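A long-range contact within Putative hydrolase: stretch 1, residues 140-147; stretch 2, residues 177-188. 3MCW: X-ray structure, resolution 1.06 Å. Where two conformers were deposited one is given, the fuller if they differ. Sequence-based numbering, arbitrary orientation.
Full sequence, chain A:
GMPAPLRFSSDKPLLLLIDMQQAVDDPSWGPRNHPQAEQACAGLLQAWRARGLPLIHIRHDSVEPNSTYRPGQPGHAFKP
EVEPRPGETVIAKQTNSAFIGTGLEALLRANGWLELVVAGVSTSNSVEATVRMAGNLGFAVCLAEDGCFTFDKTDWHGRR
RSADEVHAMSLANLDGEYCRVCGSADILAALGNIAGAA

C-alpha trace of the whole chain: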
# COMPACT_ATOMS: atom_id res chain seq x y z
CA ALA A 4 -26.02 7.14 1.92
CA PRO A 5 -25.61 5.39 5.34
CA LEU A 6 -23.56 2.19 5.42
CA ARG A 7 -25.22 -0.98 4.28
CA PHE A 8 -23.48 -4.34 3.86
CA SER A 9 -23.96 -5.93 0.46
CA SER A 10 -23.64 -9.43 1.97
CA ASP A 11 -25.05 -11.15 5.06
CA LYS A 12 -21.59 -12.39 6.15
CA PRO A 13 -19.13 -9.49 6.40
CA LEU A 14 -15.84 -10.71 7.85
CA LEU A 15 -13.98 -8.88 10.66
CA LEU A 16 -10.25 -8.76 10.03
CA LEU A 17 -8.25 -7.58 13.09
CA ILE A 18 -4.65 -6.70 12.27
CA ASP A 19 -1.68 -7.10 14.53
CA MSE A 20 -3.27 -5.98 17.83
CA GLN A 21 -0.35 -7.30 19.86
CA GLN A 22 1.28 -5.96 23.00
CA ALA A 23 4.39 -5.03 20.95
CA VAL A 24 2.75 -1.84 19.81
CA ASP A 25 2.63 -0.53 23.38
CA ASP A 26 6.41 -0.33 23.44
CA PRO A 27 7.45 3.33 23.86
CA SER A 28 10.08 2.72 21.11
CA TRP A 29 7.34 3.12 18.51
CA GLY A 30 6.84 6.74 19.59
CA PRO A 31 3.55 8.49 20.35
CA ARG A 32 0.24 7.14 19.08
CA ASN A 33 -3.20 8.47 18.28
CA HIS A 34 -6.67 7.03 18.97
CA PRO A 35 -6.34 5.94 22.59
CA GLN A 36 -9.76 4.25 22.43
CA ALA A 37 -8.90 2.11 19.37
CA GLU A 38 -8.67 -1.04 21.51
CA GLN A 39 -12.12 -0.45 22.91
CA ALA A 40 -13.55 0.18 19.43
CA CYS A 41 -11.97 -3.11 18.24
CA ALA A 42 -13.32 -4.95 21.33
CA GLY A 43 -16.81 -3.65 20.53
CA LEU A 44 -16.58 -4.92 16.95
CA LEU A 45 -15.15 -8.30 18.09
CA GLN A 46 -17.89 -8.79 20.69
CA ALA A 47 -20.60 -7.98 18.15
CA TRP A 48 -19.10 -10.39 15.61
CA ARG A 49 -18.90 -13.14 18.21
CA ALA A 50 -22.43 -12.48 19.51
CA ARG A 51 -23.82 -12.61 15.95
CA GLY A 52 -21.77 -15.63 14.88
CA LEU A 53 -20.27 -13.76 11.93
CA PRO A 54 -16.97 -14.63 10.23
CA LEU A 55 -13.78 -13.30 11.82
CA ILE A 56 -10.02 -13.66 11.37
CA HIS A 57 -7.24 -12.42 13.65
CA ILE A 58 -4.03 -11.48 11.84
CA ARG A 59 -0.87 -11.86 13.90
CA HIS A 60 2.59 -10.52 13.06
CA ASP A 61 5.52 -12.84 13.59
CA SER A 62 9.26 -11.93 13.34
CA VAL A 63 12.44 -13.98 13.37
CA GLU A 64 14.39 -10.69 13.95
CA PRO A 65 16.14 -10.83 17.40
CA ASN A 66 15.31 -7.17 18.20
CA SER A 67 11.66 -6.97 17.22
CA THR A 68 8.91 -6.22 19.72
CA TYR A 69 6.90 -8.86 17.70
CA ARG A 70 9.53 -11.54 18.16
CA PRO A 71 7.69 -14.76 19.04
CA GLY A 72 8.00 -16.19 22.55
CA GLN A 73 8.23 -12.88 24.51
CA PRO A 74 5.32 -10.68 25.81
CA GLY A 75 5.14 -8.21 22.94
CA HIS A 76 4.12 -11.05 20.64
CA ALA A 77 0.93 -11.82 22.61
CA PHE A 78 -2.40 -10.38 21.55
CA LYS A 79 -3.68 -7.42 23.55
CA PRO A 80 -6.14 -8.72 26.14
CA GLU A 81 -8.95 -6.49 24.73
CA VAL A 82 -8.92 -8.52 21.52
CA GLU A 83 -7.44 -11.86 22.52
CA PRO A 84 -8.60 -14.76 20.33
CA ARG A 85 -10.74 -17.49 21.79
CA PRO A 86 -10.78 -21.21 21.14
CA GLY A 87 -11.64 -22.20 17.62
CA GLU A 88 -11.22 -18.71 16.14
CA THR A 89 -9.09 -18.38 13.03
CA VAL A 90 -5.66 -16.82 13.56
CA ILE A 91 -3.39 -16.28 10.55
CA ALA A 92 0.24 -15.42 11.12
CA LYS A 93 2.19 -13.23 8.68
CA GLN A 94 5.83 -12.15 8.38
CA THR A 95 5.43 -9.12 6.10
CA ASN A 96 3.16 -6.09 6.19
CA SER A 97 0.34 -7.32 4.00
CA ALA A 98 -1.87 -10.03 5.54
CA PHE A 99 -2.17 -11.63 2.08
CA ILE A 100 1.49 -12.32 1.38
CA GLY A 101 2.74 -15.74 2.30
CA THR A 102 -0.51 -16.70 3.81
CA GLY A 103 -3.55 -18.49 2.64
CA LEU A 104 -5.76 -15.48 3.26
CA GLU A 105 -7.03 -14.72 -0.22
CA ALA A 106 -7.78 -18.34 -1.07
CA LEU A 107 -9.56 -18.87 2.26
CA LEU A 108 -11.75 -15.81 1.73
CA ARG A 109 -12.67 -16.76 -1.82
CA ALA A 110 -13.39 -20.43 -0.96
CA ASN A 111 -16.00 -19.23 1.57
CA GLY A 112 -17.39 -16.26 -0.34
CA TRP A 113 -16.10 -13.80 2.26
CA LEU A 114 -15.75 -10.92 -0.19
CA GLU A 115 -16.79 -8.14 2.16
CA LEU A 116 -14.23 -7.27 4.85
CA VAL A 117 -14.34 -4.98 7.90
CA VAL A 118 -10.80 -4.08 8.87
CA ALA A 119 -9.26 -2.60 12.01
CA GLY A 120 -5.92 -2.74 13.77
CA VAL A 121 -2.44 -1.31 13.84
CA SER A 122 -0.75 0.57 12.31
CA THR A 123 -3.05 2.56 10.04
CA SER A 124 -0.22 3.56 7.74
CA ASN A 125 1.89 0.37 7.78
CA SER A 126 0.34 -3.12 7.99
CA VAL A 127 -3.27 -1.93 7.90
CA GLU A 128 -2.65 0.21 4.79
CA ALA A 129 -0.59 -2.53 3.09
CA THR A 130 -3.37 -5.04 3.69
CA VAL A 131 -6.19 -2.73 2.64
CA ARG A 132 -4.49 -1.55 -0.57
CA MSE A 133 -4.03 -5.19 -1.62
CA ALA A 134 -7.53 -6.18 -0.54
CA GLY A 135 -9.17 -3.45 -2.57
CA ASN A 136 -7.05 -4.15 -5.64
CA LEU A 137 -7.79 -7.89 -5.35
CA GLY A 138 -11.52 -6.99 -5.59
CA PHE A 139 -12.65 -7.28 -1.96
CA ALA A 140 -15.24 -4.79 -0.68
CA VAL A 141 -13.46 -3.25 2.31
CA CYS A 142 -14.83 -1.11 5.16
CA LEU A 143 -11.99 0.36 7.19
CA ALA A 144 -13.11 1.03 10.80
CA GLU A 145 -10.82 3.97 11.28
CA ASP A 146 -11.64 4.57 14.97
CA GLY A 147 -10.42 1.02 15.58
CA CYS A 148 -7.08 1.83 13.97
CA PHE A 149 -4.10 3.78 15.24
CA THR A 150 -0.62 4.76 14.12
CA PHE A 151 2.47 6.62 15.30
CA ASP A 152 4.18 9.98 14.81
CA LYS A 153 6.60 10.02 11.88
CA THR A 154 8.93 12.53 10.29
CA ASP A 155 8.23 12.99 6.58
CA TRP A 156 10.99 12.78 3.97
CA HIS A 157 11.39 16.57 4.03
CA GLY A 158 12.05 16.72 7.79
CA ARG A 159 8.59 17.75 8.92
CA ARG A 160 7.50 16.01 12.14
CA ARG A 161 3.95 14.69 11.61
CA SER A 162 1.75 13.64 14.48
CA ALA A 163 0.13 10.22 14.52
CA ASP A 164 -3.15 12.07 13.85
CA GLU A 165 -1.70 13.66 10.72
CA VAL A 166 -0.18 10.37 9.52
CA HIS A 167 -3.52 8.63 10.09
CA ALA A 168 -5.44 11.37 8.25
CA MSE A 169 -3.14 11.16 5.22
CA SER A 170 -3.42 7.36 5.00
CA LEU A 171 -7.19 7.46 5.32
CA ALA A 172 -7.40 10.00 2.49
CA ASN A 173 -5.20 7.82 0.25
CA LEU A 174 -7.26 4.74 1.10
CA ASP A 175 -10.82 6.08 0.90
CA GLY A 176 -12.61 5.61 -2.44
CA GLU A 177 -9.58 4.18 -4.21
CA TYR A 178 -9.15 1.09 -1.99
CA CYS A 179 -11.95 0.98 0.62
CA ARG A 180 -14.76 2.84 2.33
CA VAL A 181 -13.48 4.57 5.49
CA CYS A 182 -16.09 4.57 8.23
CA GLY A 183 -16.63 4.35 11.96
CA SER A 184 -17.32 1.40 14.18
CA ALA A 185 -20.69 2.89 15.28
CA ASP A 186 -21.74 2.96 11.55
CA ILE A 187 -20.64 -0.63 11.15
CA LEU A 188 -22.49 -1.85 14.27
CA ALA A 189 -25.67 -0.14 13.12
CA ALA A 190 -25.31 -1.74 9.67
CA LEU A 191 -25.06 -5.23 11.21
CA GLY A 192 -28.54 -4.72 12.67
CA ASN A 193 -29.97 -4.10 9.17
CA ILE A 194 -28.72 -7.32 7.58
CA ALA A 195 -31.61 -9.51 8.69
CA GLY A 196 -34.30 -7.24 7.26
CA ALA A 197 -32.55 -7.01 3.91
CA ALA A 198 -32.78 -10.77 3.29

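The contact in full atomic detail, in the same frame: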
# COMPACT_ATOMS: atom_id res chain seq x y z
N ALA A 140 -14.49 -5.97 -1.13
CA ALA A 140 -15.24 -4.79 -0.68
C ALA A 140 -14.83 -4.55 0.78
O ALA A 140 -15.21 -5.30 1.66
CB ALA A 140 -16.70 -5.03 -0.79
N VAL A 141 -14.07 -3.49 1.01
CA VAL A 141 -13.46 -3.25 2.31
C VAL A 141 -14.06 -2.03 2.99
O VAL A 141 -14.16 -0.95 2.40
CB VAL A 141 -11.94 -3.02 2.19
CG1 VAL A 141 -11.34 -2.76 3.54
CG2 VAL A 141 -11.29 -4.18 1.47
N CYS A 142 -14.48 -2.23 4.24
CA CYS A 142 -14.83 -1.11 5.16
C CYS A 142 -13.72 -1.03 6.17
O CYS A 142 -13.46 -1.98 6.89
CB CYS A 142 -16.14 -1.32 5.93
SG CYS A 142 -17.60 -1.45 4.93
N LEU A 143 -13.07 0.13 6.25
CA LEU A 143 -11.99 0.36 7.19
C LEU A 143 -12.56 1.10 8.39
O LEU A 143 -13.02 2.25 8.26
CB LEU A 143 -10.87 1.16 6.52
CG LEU A 143 -9.68 1.44 7.41
CD1 LEU A 143 -9.03 0.19 7.95
CD2 LEU A 143 -8.64 2.21 6.59
N ALA A 144 -12.57 0.46 9.56
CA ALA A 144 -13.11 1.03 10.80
C ALA A 144 -12.03 1.89 11.41
O ALA A 144 -11.23 1.44 12.24
CB ALA A 144 -13.58 -0.08 11.76
N GLU A 145 -12.00 3.15 11.01
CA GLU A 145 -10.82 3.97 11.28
C GLU A 145 -10.61 4.29 12.77
O GLU A 145 -9.51 4.50 13.21
CB GLU A 145 -10.79 5.23 10.41
CG GLU A 145 -11.87 6.22 10.72
CD GLU A 145 -11.54 7.17 11.86
OE1 GLU A 145 -10.34 7.44 12.11
OE2 GLU A 145 -12.50 7.67 12.49
N ASP A 146 -11.72 4.36 13.52
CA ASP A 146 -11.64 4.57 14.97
C ASP A 146 -11.10 3.38 15.73
O ASP A 146 -10.73 3.49 16.88
CB ASP A 146 -12.98 5.04 15.53
CG ASP A 146 -14.10 4.04 15.34
OD1 ASP A 146 -14.17 3.38 14.28
OD2 ASP A 146 -14.99 3.96 16.22
N GLY A 147 -11.07 2.20 15.06
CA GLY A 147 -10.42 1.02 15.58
C GLY A 147 -9.01 0.84 15.09
O GLY A 147 -8.41 -0.22 15.27
N GLU A 177 -10.46 4.90 -3.32
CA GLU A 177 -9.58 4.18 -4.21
C GLU A 177 -9.43 2.71 -3.82
O GLU A 177 -9.28 1.85 -4.68
CB GLU A 177 -8.21 4.88 -4.24
CG GLU A 177 -7.29 4.48 -5.35
CD GLU A 177 -7.67 5.02 -6.73
OE1 GLU A 177 -8.76 5.63 -6.88
OE2 GLU A 177 -6.87 4.83 -7.69
N TYR A 178 -9.40 2.43 -2.52
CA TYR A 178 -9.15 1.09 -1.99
C TYR A 178 -10.22 0.53 -1.07
O TYR A 178 -10.29 -0.68 -0.89
CB TYR A 178 -7.81 1.04 -1.27
CG TYR A 178 -6.63 1.44 -2.13
CD1 TYR A 178 -5.93 0.50 -2.91
CD2 TYR A 178 -6.16 2.73 -2.13
CE1 TYR A 178 -4.82 0.89 -3.67
CE2 TYR A 178 -5.06 3.12 -2.90
CZ TYR A 178 -4.41 2.20 -3.65
OH TYR A 178 -3.31 2.54 -4.41
N CYS A 179 -10.99 1.40 -0.42
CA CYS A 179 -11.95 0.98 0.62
C CYS A 179 -12.91 2.11 0.90
O CYS A 179 -12.80 3.20 0.34
CB CYS A 179 -11.22 0.61 1.90
SG CYS A 179 -10.49 2.03 2.77
N ARG A 180 -13.91 1.82 1.74
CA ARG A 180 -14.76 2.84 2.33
C ARG A 180 -14.30 3.03 3.77
O ARG A 180 -14.39 2.11 4.59
CB ARG A 180 -16.21 2.40 2.29
CG ARG A 180 -17.15 3.45 2.85
CD ARG A 180 -18.59 3.06 2.68
NE ARG A 180 -19.45 4.04 3.29
CZ ARG A 180 -20.74 4.13 3.06
NH1 ARG A 180 -21.32 3.27 2.25
NH2 ARG A 180 -21.44 5.06 3.68
N VAL A 181 -13.86 4.24 4.11
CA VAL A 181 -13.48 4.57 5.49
C VAL A 181 -14.76 4.90 6.26
O VAL A 181 -15.55 5.71 5.83
CB VAL A 181 -12.51 5.75 5.49
CG1 VAL A 181 -12.25 6.21 6.94
CG2 VAL A 181 -11.20 5.35 4.80
N CYS A 182 -14.94 4.26 7.42
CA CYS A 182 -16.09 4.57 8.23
C CYS A 182 -15.79 4.33 9.69
O CYS A 182 -14.64 4.09 10.07
CB CYS A 182 -17.24 3.71 7.75
SG CYS A 182 -16.81 1.98 7.89
N GLY A 183 -16.80 4.53 10.54
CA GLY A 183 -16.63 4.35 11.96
C GLY A 183 -17.28 3.08 12.45
O GLY A 183 -18.27 2.60 11.91
N SER A 184 -16.78 2.61 13.57
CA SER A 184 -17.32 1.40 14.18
C SER A 184 -18.79 1.54 14.52
O SER A 184 -19.52 0.57 14.39
CB SER A 184 -16.52 0.97 15.40
OG SER A 184 -16.58 1.90 16.46
N ALA A 185 -19.26 2.72 14.96
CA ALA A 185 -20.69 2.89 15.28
C ALA A 185 -21.52 2.63 14.03
O ALA A 185 -22.60 2.01 14.11
CB ALA A 185 -20.97 4.25 15.86
N ASP A 186 -21.09 3.13 12.88
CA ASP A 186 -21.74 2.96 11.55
C ASP A 186 -21.89 1.47 11.25
O ASP A 186 -22.88 0.95 10.76
CB ASP A 186 -20.87 3.52 10.35
CG ASP A 186 -20.56 5.03 10.43
OD1 ASP A 186 -21.42 5.79 10.95
OD2 ASP A 186 -19.45 5.45 9.93
N ILE A 187 -20.76 0.79 11.45
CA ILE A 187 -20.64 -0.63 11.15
C ILE A 187 -21.62 -1.43 12.04
O ILE A 187 -22.35 -2.32 11.57
CB ILE A 187 -19.19 -1.08 11.35
CG1 ILE A 187 -18.30 -0.53 10.22
CG2 ILE A 187 -19.14 -2.61 11.42
CD1 ILE A 187 -16.84 -0.43 10.58
N LEU A 188 -21.63 -1.13 13.33
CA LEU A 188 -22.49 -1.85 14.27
C LEU A 188 -23.94 -1.63 13.93
O LEU A 188 -24.74 -2.57 14.01
CB LEU A 188 -22.17 -1.43 15.70
CG LEU A 188 -20.80 -1.86 16.24
CD1 LEU A 188 -20.53 -1.16 17.59
CD2 LEU A 188 -20.68 -3.39 16.34
O HOH W 1 -12.68 -2.13 -1.23
O HOH W 2 -17.74 5.15 15.47

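The carboxylate of Asp-146, in the type I turn from Ala-144 to Gly-147, holds the first turn of the helix that follows the neighbouring strand. Its OD1 accepts a hydrogen bond from Ser-184 N at 2.8 Å, while OD2 accepts one from Ser-184 OG at 2.6 Å. A water extends the arrangement, donating to Asp-146 OD2 and accepting from Ala-185 N. Backbone amides in a helix's first turn lack intrahelical acceptors, so an acidic group placed there satisfies them. Within its own stretch the helix adds a second carboxylate, Asp-186 OD2, which accepts from Gly-183 N at 2.9 Å.

Behind this clasp lies a textbook parallel ladder, its strands inclined by 28°. Arg-180 N donates to Val-141 O (2.9 Å) and Arg-180 O accepts from Leu-143 N (2.9 Å); Cys-182 repeats the pattern, its N donating to Leu-143 O (2.9 Å) and its O accepting from Glu-145 N (3.0 Å). One residue thus bonds to two that flank its partner, as parallel pairing requires. Before the ladder begins, another water bridges Val-141 N and Tyr-178 O.

Side chains alternate between faces. Cys-142 and Ala-144 share one with Cys-182, and Ala-144 CB meets Ile-187 CD1 at 3.5 Å, joining helix to sheet. On the other, Leu-143 CB packs against Cys-179 SG at 3.9 Å.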